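Local structure of 3,4-dihydroxy-2-butanone 4-phosphate synthase (Candida albicans, 1TKU) at residues B[20-25]-B[190-195]; B[13-18]-B[34-39]; B[55-60]-B[128-133]. The protein catalyses the conversion of D-ribulose 5-phosphate to formate and 3,4-dihydroxy-2-butanone 4-phosphate. All blocks are in the same frame, centred on the assembly; numbering follows the deposited sequence.

Interaction 1: residues B[20-25]-B[190-195]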
loop_
_atom_site.group_PDB
_atom_site.type_symbol
_atom_site.label_atom_id
_atom_site.label_comp_id
_atom_site.label_asym_id
_atom_site.label_seq_id
_atom_site.Cartn_x
_atom_site.Cartn_y
_atom_site.Cartn_z
ATOM N N PHE B 20 19.197 3.220 1.740
ATOM C CA PHE B 20 18.279 2.220 2.260
ATOM C C PHE B 20 19.178 1.121 2.796
ATOM O O PHE B 20 20.366 1.055 2.465
ATOM C CB PHE B 20 17.444 1.569 1.153
ATOM C CG PHE B 20 16.283 2.382 0.681
ATOM C CD1 PHE B 20 16.345 3.060 -0.532
ATOM C CD2 PHE B 20 15.102 2.421 1.415
ATOM C CE1 PHE B 20 15.245 3.762 -1.010
ATOM C CE2 PHE B 20 13.996 3.122 0.945
ATOM C CZ PHE B 20 14.068 3.791 -0.270
ATOM N N LEU B 21 18.600 0.272 3.634
ATOM C CA LEU B 21 19.279 -0.902 4.149
ATOM C C LEU B 21 18.262 -2.006 3.927
ATOM O O LEU B 21 17.059 -1.767 4.033
ATOM C CB LEU B 21 19.578 -0.792 5.646
ATOM C CG LEU B 21 20.722 0.109 6.108
ATOM C CD1 LEU B 21 20.863 -0.028 7.625
ATOM C CD2 LEU B 21 22.025 -0.284 5.417
ATOM N N ILE B 22 18.734 -3.191 3.561
ATOM C CA ILE B 22 17.847 -4.333 3.394
ATOM C C ILE B 22 17.954 -4.975 4.773
ATOM O O ILE B 22 19.055 -5.256 5.247
ATOM C CB ILE B 22 18.353 -5.287 2.290
ATOM C CG1 ILE B 22 18.235 -4.595 0.928
ATOM C CG2 ILE B 22 17.538 -6.583 2.299
ATOM C CD1 ILE B 22 18.952 -5.307 -0.203
ATOM N N VAL B 23 16.816 -5.176 5.430
ATOM C CA VAL B 23 16.812 -5.724 6.780
ATOM C C VAL B 23 16.070 -7.046 6.921
ATOM O O VAL B 23 14.892 -7.146 6.581
ATOM C CB VAL B 23 16.191 -4.700 7.760
ATOM C CG1 VAL B 23 16.262 -5.221 9.183
ATOM C CG2 VAL B 23 16.919 -3.352 7.640
ATOM N N MET B 24 16.772 -8.053 7.432
ATOM C CA MET B 24 16.199 -9.381 7.652
ATOM C C MET B 24 16.077 -9.570 9.163
ATOM O O MET B 24 16.675 -8.819 9.933
ATOM C CB MET B 24 17.125 -10.471 7.096
ATOM C CG MET B 24 17.863 -10.122 5.809
ATOM S SD MET B 24 16.813 -9.827 4.372
ATOM C CE MET B 24 15.984 -11.432 4.201
ATOM N N ASP B 25 15.315 -10.574 9.592
ATOM C CA ASP B 25 15.158 -10.833 11.023
ATOM C C ASP B 25 16.451 -11.382 11.617
ATOM O O ASP B 25 16.888 -10.948 12.683
ATOM C CB ASP B 25 14.026 -11.828 11.277
ATOM C CG ASP B 25 12.662 -11.231 11.010
ATOM O OD1 ASP B 25 12.435 -10.069 11.406
ATOM O OD2 ASP B 25 11.812 -11.924 10.418
ATOM N N ILE B 190 22.961 -1.823 -2.292
ATOM C CA ILE B 190 22.333 -1.603 -0.995
ATOM C C ILE B 190 22.851 -2.646 -0.008
ATOM O O ILE B 190 22.846 -3.842 -0.297
ATOM C CB ILE B 190 20.796 -1.703 -1.114
ATOM C CG1 ILE B 190 20.285 -0.582 -2.026
ATOM C CG2 ILE B 190 20.155 -1.640 0.272
ATOM C CD1 ILE B 190 18.820 -0.699 -2.412
ATOM N N LYS B 191 23.312 -2.179 1.148
ATOM C CA LYS B 191 23.849 -3.053 2.189
ATOM C C LYS B 191 22.734 -3.818 2.890
ATOM O O LYS B 191 21.599 -3.350 2.963
ATOM C CB LYS B 191 24.628 -2.228 3.217
ATOM C CG LYS B 191 25.946 -1.656 2.702
ATOM C CD LYS B 191 26.492 -0.614 3.670
ATOM C CE LYS B 191 27.961 -0.308 3.416
ATOM N NZ LYS B 191 28.230 0.070 2.003
ATOM N N ILE B 192 23.075 -4.992 3.415
ATOM C CA ILE B 192 22.111 -5.843 4.104
ATOM C C ILE B 192 22.542 -6.123 5.541
ATOM O O ILE B 192 23.724 -6.344 5.817
ATOM C CB ILE B 192 21.962 -7.207 3.386
ATOM C CG1 ILE B 192 21.722 -6.996 1.889
ATOM C CG2 ILE B 192 20.806 -7.992 3.988
ATOM C CD1 ILE B 192 22.974 -6.655 1.105
ATOM N N ILE B 193 21.579 -6.092 6.458
ATOM C CA ILE B 193 21.841 -6.379 7.868
ATOM C C ILE B 193 20.658 -7.179 8.396
ATOM O O ILE B 193 19.669 -7.370 7.687
ATOM C CB ILE B 193 21.963 -5.086 8.738
ATOM C CG1 ILE B 193 20.652 -4.293 8.710
ATOM C CG2 ILE B 193 23.126 -4.232 8.258
ATOM C CD1 ILE B 193 20.339 -3.640 7.382
ATOM N N ASN B 194 20.765 -7.678 9.624
ATOM C CA ASN B 194 19.647 -8.400 10.215
ATOM C C ASN B 194 19.432 -7.910 11.645
ATOM O O ASN B 194 20.347 -7.379 12.280
ATOM C CB ASN B 194 19.845 -9.932 10.145
ATOM C CG ASN B 194 21.039 -10.425 10.937
ATOM O OD1 ASN B 194 21.014 -10.456 12.172
ATOM N ND2 ASN B 194 22.093 -10.828 10.228
ATOM N N ILE B 195 18.206 -8.060 12.130
ATOM C CA ILE B 195 17.839 -7.596 13.460
ATOM C C ILE B 195 18.654 -8.191 14.608
ATOM O O ILE B 195 19.017 -7.477 15.541
ATOM C CB ILE B 195 16.328 -7.816 13.697
ATOM C CG1 ILE B 195 15.540 -6.994 12.671
ATOM C CG2 ILE B 195 15.945 -7.406 15.117
ATOM C CD1 ILE B 195 14.035 -7.091 12.798
HETATM O O HOH W 1 22.987 0.564 1.915
#
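Ile22 and Ile192 sit side by side on one face of a parallel strand pair, 21-24 against 191-194, whose axes run 27° apart; strand 191-194 is an edge strand of the mixed four-stranded sheet of this chain. Four backbone bonds carry the pairing. Ile22 uses both of its polar backbone atoms: its N gives to Lys191 O (2.9 Å), and its O takes Ile193 N almost end-on to the carbonyl (C=O...N 176°). Met24 repeats the pattern, N to Ile193 O and O from Ile195 N. Before the first bond, a water spans the gap by donating to Phe20 O and accepting from Lys191 N.

On the Ile22 face, Ile190 CG2 meets Ile22 CG1 at 3.6 Å; Phe184 of helix 178-188 packs on both residues, and Cys181 on Ile22. Helix 8-16 covers the other face through Ala11, which touches Leu21 and Ile193. At the C-terminal end Asp25 OD1 bonds His145, a likely magnesium ligand, while Asn194 OD1 caps Gln197 N of the following helix. Ile193 CG1 stands between its own N and carbonyl carbon (chi1 62°), and chi2 of -70° turns CD1 inward to press on both Leu21 CB and Val23 CG2, each at 3.4 Å.

Interaction 2: residues B[13-18]-B[34-39]. With 5RP (ribulose-5-phosphate), chain D.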
loop_
_atom_site.group_PDB
_atom_site.type_symbol
_atom_site.label_atom_id
_atom_site.label_comp_id
_atom_site.label_asym_id
_atom_site.label_seq_id
_atom_site.Cartn_x
_atom_site.Cartn_y
_atom_site.Cartn_z
ATOM N N GLU B 13 26.375 4.399 8.933
ATOM C CA GLU B 13 26.856 5.543 8.160
ATOM C C GLU B 13 26.107 5.636 6.836
ATOM O O GLU B 13 25.792 6.730 6.371
ATOM C CB GLU B 13 28.367 5.442 7.919
ATOM C CG GLU B 13 29.182 5.645 9.186
ATOM C CD GLU B 13 28.982 7.021 9.794
ATOM O OE1 GLU B 13 29.047 7.134 11.034
ATOM O OE2 GLU B 13 28.770 7.992 9.035
ATOM N N ALA B 14 25.817 4.488 6.232
ATOM C CA ALA B 14 25.081 4.474 4.974
ATOM C C ALA B 14 23.683 5.022 5.241
ATOM O O ALA B 14 23.159 5.830 4.475
ATOM C CB ALA B 14 24.988 3.056 4.433
ATOM N N TYR B 15 23.092 4.568 6.341
ATOM C CA TYR B 15 21.756 4.987 6.749
ATOM C C TYR B 15 21.769 6.490 7.034
ATOM O O TYR B 15 20.859 7.223 6.645
ATOM C CB TYR B 15 21.348 4.194 7.996
ATOM C CG TYR B 15 19.896 4.302 8.400
ATOM C CD1 TYR B 15 19.447 5.351 9.198
ATOM C CD2 TYR B 15 18.978 3.325 8.016
ATOM C CE1 TYR B 15 18.114 5.421 9.615
ATOM C CE2 TYR B 15 17.647 3.385 8.422
ATOM C CZ TYR B 15 17.223 4.434 9.225
ATOM O OH TYR B 15 15.910 4.481 9.644
ATOM N N LYS B 16 22.822 6.946 7.702
ATOM C CA LYS B 16 22.958 8.354 8.030
ATOM C C LYS B 16 23.059 9.163 6.732
ATOM O O LYS B 16 22.603 10.307 6.661
ATOM C CB LYS B 16 24.215 8.553 8.890
ATOM C CG LYS B 16 24.203 9.781 9.784
ATOM C CD LYS B 16 25.506 9.902 10.573
ATOM C CE LYS B 16 25.699 8.733 11.533
ATOM N NZ LYS B 16 26.990 8.819 12.286
ATOM N N ASN B 17 23.636 8.554 5.698
ATOM C CA ASN B 17 23.810 9.227 4.414
ATOM C C ASN B 17 22.607 9.094 3.477
ATOM O O ASN B 17 22.724 9.334 2.275
ATOM C CB ASN B 17 25.064 8.710 3.704
ATOM C CG ASN B 17 25.676 9.749 2.774
ATOM O OD1 ASN B 17 26.554 9.440 1.968
ATOM N ND2 ASN B 17 25.219 10.991 2.892
ATOM N N GLY B 18 21.460 8.700 4.023
ATOM C CA GLY B 18 20.259 8.588 3.212
ATOM C C GLY B 18 20.081 7.345 2.361
ATOM O O GLY B 18 19.233 7.329 1.465
ATOM N N ASP B 34 13.127 -6.501 3.962
ATOM C CA ASP B 34 12.452 -5.211 3.985
ATOM C C ASP B 34 13.444 -4.096 3.664
ATOM O O ASP B 34 14.604 -4.156 4.069
ATOM C CB ASP B 34 11.891 -4.948 5.384
ATOM C CG ASP B 34 10.389 -5.047 5.448
ATOM O OD1 ASP B 34 9.827 -6.021 4.912
ATOM O OD2 ASP B 34 9.772 -4.145 6.054
ATOM N N LEU B 35 12.992 -3.084 2.933
ATOM C CA LEU B 35 13.840 -1.934 2.650
ATOM C C LEU B 35 13.513 -0.945 3.765
ATOM O O LEU B 35 12.339 -0.698 4.049
ATOM C CB LEU B 35 13.495 -1.307 1.296
ATOM C CG LEU B 35 14.127 -1.934 0.054
ATOM C CD1 LEU B 35 13.632 -1.208 -1.195
ATOM C CD2 LEU B 35 15.642 -1.841 0.158
ATOM N N ILE B 36 14.542 -0.405 4.412
ATOM C CA ILE B 36 14.345 0.557 5.493
ATOM C C ILE B 36 15.305 1.738 5.351
ATOM O O ILE B 36 16.485 1.550 5.064
ATOM C CB ILE B 36 14.622 -0.076 6.890
ATOM C CG1 ILE B 36 13.680 -1.249 7.157
ATOM C CG2 ILE B 36 14.438 0.975 7.980
ATOM C CD1 ILE B 36 13.956 -2.481 6.346
ATOM N N MET B 37 14.799 2.951 5.547
ATOM C CA MET B 37 15.658 4.133 5.499
ATOM C C MET B 37 15.095 5.209 6.422
ATOM O O MET B 37 13.967 5.088 6.915
ATOM C CB MET B 37 15.818 4.678 4.066
ATOM C CG MET B 37 14.623 5.422 3.479
ATOM S SD MET B 37 15.120 6.434 2.034
ATOM C CE MET B 37 15.966 7.792 2.876
ATOM N N ALA B 38 15.885 6.249 6.672
ATOM C CA ALA B 38 15.454 7.325 7.560
ATOM C C ALA B 38 14.264 8.089 6.993
ATOM O O ALA B 38 14.271 8.498 5.834
ATOM C CB ALA B 38 16.614 8.278 7.819
ATOM N N ALA B 39 13.240 8.283 7.816
ATOM C CA ALA B 39 12.047 8.990 7.375
ATOM C C ALA B 39 12.350 10.412 6.901
ATOM O O ALA B 39 11.814 10.858 5.888
ATOM C CB ALA B 39 11.010 9.024 8.502
HETATM C C2 5RP D . 6.761 -6.827 7.769
HETATM C C3 5RP D . 7.234 -5.391 7.849
HETATM C C5 5RP D . 6.208 -4.267 7.716
HETATM O O13 5RP D . 6.763 -2.965 7.433
HETATM C C6 5RP D . 5.303 -4.187 9.001
HETATM O O14 5RP D . 4.243 -3.228 8.808
HETATM C C7 5RP D . 6.086 -3.778 10.288
HETATM O O8 5RP D . 6.849 -4.897 10.745
HETATM P P9 5RP D . 6.803 -5.442 12.253
HETATM O O12 5RP D . 5.343 -5.966 12.648
HETATM O O11 5RP D . 7.254 -4.296 13.288
HETATM O O10 5RP D . 7.881 -6.624 12.327
HETATM O O4 5RP D . 8.411 -5.109 8.026
HETATM O O1 5RP D . 7.855 -7.764 7.858
HETATM O O HOH W 2 18.470 6.383 5.372
#
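Water 2 joins helix end to strand: it donates to Tyr15 O (2.8 Å) and accepts from Ala38 N (2.9 Å), so the two backbones are bridged without touching each other there. The same water stands over the centre of the Tyr15 ring, so it lies above one ring face while bonded to the carbonyl of the same residue.

The ring then reaches obliquely across the end of strand 34-38. Its CG is anti to the backbone N (chi1 -169°), which carries the phenol from the helix to the strand. Tyr15 CE1 rests on Ala38 CB at 3.7 Å, and CE2 reaches toward Ile36 CG2. Tyr15 CZ lies 3.4 Å from Ala38 N. The hydroxyl passes beside the Met37 carbonyl carbon, and its hydrogen-bond partner is Ser153 OG on helix 145-155.

Helix 8-16 finishes here in a Schellman motif: Gly18, with positive phi, is the C' residue, Gly18 N bonds Tyr15 O, and Glu19 N returns to Ala14 O. Tyr15 O therefore serves the motif and the water together. The chain then enters strand 21-24, the antiparallel neighbour of 34-38 in the mixed sheet.

From the strand side, the Met37 side chain bends at chi3 (-75°) and brings its CE to 3.6 Å from Gly18 O, an oxygen that also accepts from Lys46 NZ. At the strand's other end Asp34, which lines the ribulose 5-phosphate site, places OD2 2.6 Å from O4 of the bound ligand.

Interaction 3: residues B[55-60]-B[128-133]; sequences SGYVCV and HILPLR. With 5RP (ribulose-5-phosphate), chain D.
Val60 and Leu130 are joined by the shortest of the backbone bonds here, Val60 N to Leu130 O at 2.8 Å. The next bond in the series, from Leu132 N to Val60 O, is 3.0 Å long. In both cases the donor stands well above the carbonyl plane, by 41° and 59°, and the touching parts of the two segments diverge. A weak bond from Leu130 N to Val58 O opens the series, and beside it water 3 donates to both Val58 O and His128 O, tying the two segments together before the regular pairing begins.

The aromatic contact is a CH-pi interaction. Leu130 CD1 stands 3.5 Å from the centroid of the Tyr57 ring and only 6° off its normal, with the six ring carbons at nearly equal distances, while CD2 leans toward the hydroxyl end. Tyr57 is also the centre of an inverse gamma turn, and its N closes an ST turn by donating to Ser55 OG. Tyr57 of the second subunit packs on Leu130 as well.

Among the aliphatic contacts, Val60 CG2 meets Ile129 CG2 at 3.6 Å on the face turned to Thr110 of helix 103-114. On the other face Leu132 CD1 presses tightly on Cys59 CB, at 3.5 Å, and Cys59 SG lies beside Leu130 CB.

His128 and Ile129 form a classic beta bulge opposite Cys91, where the chain turns a corner into strand 129-134. The outcome is a short parallel two-stranded sheet whose Cys59 and Leu132 side chains line one wall of the substrate pocket: Leu132 CD1 is 3.7 Å and Cys59 SG 3.8 Å from O14 of the bound ribulose 5-phosphate.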
loop_
_atom_site.group_PDB
_atom_site.type_symbol
_atom_site.label_atom_id
_atom_site.label_comp_id
_atom_site.label_asym_id
_atom_site.label_seq_id
_atom_site.Cartn_x
_atom_site.Cartn_y
_atom_site.Cartn_z
ATOM N N SER B 55 5.853 -4.058 -1.806
ATOM C CA SER B 55 4.418 -4.314 -1.781
ATOM C C SER B 55 3.637 -3.015 -1.952
ATOM O O SER B 55 2.447 -3.033 -2.264
ATOM C CB SER B 55 4.015 -4.945 -0.447
ATOM O OG SER B 55 4.073 -3.975 0.585
ATOM N N GLY B 56 4.303 -1.888 -1.723
ATOM C CA GLY B 56 3.630 -0.610 -1.855
ATOM C C GLY B 56 2.856 -0.191 -0.615
ATOM O O GLY B 56 2.353 0.928 -0.543
ATOM N N TYR B 57 2.747 -1.089 0.359
ATOM C CA TYR B 57 2.041 -0.787 1.605
ATOM C C TYR B 57 3.103 -0.121 2.481
ATOM O O TYR B 57 3.578 -0.702 3.460
ATOM C CB TYR B 57 1.547 -2.097 2.244
ATOM C CG TYR B 57 0.304 -1.967 3.103
ATOM C CD1 TYR B 57 -0.912 -1.567 2.548
ATOM C CD2 TYR B 57 0.335 -2.276 4.462
ATOM C CE1 TYR B 57 -2.065 -1.476 3.321
ATOM C CE2 TYR B 57 -0.821 -2.192 5.249
ATOM C CZ TYR B 57 -2.014 -1.791 4.673
ATOM O OH TYR B 57 -3.157 -1.699 5.440
ATOM N N VAL B 58 3.470 1.107 2.116
ATOM C CA VAL B 58 4.518 1.843 2.819
ATOM C C VAL B 58 4.133 2.342 4.205
ATOM O O VAL B 58 3.151 3.073 4.372
ATOM C CB VAL B 58 5.016 3.030 1.966
ATOM C CG1 VAL B 58 6.167 3.737 2.670
ATOM C CG2 VAL B 58 5.470 2.521 0.601
ATOM N N CYS B 59 4.932 1.940 5.192
ATOM C CA CYS B 59 4.703 2.303 6.585
ATOM C C CYS B 59 5.802 3.197 7.135
ATOM O O CYS B 59 6.939 3.164 6.669
ATOM C CB CYS B 59 4.615 1.045 7.446
ATOM S SG CYS B 59 3.287 -0.066 6.982
ATOM N N VAL B 60 5.454 3.987 8.144
ATOM C CA VAL B 60 6.412 4.893 8.757
ATOM C C VAL B 60 6.509 4.700 10.269
ATOM O O VAL B 60 5.715 5.247 11.030
ATOM C CB VAL B 60 6.049 6.368 8.455
ATOM C CG1 VAL B 60 7.013 7.306 9.166
ATOM C CG2 VAL B 60 6.102 6.617 6.951
ATOM N N HIS B 128 -2.701 8.421 3.095
ATOM C CA HIS B 128 -2.073 7.393 2.276
ATOM C C HIS B 128 -0.763 6.840 2.817
ATOM O O HIS B 128 -0.090 6.052 2.150
ATOM C CB HIS B 128 -1.883 7.940 0.864
ATOM C CG HIS B 128 -3.159 8.408 0.240
ATOM N ND1 HIS B 128 -3.929 7.607 -0.577
ATOM C CD2 HIS B 128 -3.839 9.570 0.378
ATOM C CE1 HIS B 128 -5.030 8.257 -0.911
ATOM N NE2 HIS B 128 -5.001 9.449 -0.344
ATOM N N ILE B 129 -0.398 7.265 4.022
ATOM C CA ILE B 129 0.798 6.769 4.688
ATOM C C ILE B 129 0.328 6.049 5.949
ATOM O O ILE B 129 -0.606 6.502 6.620
ATOM C CB ILE B 129 1.770 7.922 5.068
ATOM C CG1 ILE B 129 2.627 8.298 3.853
ATOM C CG2 ILE B 129 2.659 7.514 6.247
ATOM C CD1 ILE B 129 3.574 7.203 3.381
ATOM N N LEU B 130 0.969 4.921 6.251
ATOM C CA LEU B 130 0.636 4.112 7.423
ATOM C C LEU B 130 1.668 4.247 8.547
ATOM O O LEU B 130 2.684 3.557 8.552
ATOM C CB LEU B 130 0.537 2.636 7.019
ATOM C CG LEU B 130 -0.548 2.232 6.015
ATOM C CD1 LEU B 130 0.063 1.360 4.930
ATOM C CD2 LEU B 130 -1.669 1.484 6.723
ATOM N N PRO B 131 1.422 5.140 9.518
ATOM C CA PRO B 131 2.390 5.285 10.609
ATOM C C PRO B 131 2.292 4.068 11.530
ATOM O O PRO B 131 1.217 3.487 11.684
ATOM C CB PRO B 131 1.940 6.572 11.311
ATOM C CG PRO B 131 1.165 7.311 10.253
ATOM C CD PRO B 131 0.401 6.195 9.583
ATOM N N LEU B 132 3.414 3.680 12.129
ATOM C CA LEU B 132 3.439 2.539 13.037
ATOM C C LEU B 132 4.010 3.006 14.366
ATOM O O LEU B 132 4.877 3.875 14.397
ATOM C CB LEU B 132 4.316 1.420 12.477
ATOM C CG LEU B 132 4.001 0.947 11.058
ATOM C CD1 LEU B 132 4.954 -0.182 10.693
ATOM C CD2 LEU B 132 2.556 0.488 10.962
ATOM N N ARG B 133 3.525 2.428 15.459
ATOM C CA ARG B 133 4.003 2.809 16.781
ATOM C C ARG B 133 5.004 1.809 17.354
ATOM O O ARG B 133 4.634 0.700 17.740
ATOM C CB ARG B 133 2.819 2.961 17.747
ATOM C CG ARG B 133 1.822 4.038 17.342
ATOM C CD ARG B 133 0.728 4.227 18.390
ATOM N NE ARG B 133 1.277 4.738 19.644
ATOM C CZ ARG B 133 0.549 5.112 20.690
ATOM N NH1 ARG B 133 -0.774 5.037 20.645
ATOM N NH2 ARG B 133 1.145 5.560 21.785
HETATM C C2 5RP D . 6.761 -6.827 7.769
HETATM C C3 5RP D . 7.234 -5.391 7.849
HETATM C C5 5RP D . 6.208 -4.267 7.716
HETATM O O13 5RP D . 6.763 -2.965 7.433
HETATM C C6 5RP D . 5.303 -4.187 9.001
HETATM O O14 5RP D . 4.243 -3.228 8.808
HETATM C C7 5RP D . 6.086 -3.778 10.288
HETATM O O8 5RP D . 6.849 -4.897 10.745
HETATM P P9 5RP D . 6.803 -5.442 12.253
HETATM O O12 5RP D . 5.343 -5.966 12.648
HETATM O O11 5RP D . 7.254 -4.296 13.288
HETATM O O10 5RP D . 7.881 -6.624 12.327
HETATM O O4 5RP D . 8.411 -5.109 8.026
HETATM O O1 5RP D . 7.855 -7.764 7.858
HETATM O O HOH W 3 1.676 3.832 2.014
#

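Overall arrangement
Interactions 1 and 2 share one sheet: strand 21-24 bonds strand 34-38 on its other edge, with Val23 N 2.8 Å from Asp34 O and Leu21 N 2.9 Å from Ile36 O, and the centres of the two interactions lie about 10 Å apart. Interaction 3 is on the far side of the chain's centre, about 18 Å from interaction 1 and 16 Å from interaction 2 between centres. Ribulose 5-phosphate bridges the gap, approached by Asp34 of interaction 2 and by Cys59 and Leu132 of interaction 3. Interaction 1 comes no nearer than about 6 Å, through the Asp25 side chain, but Asp25 bonds His145, whose backbone N is hydrogen-bonded to the ligand.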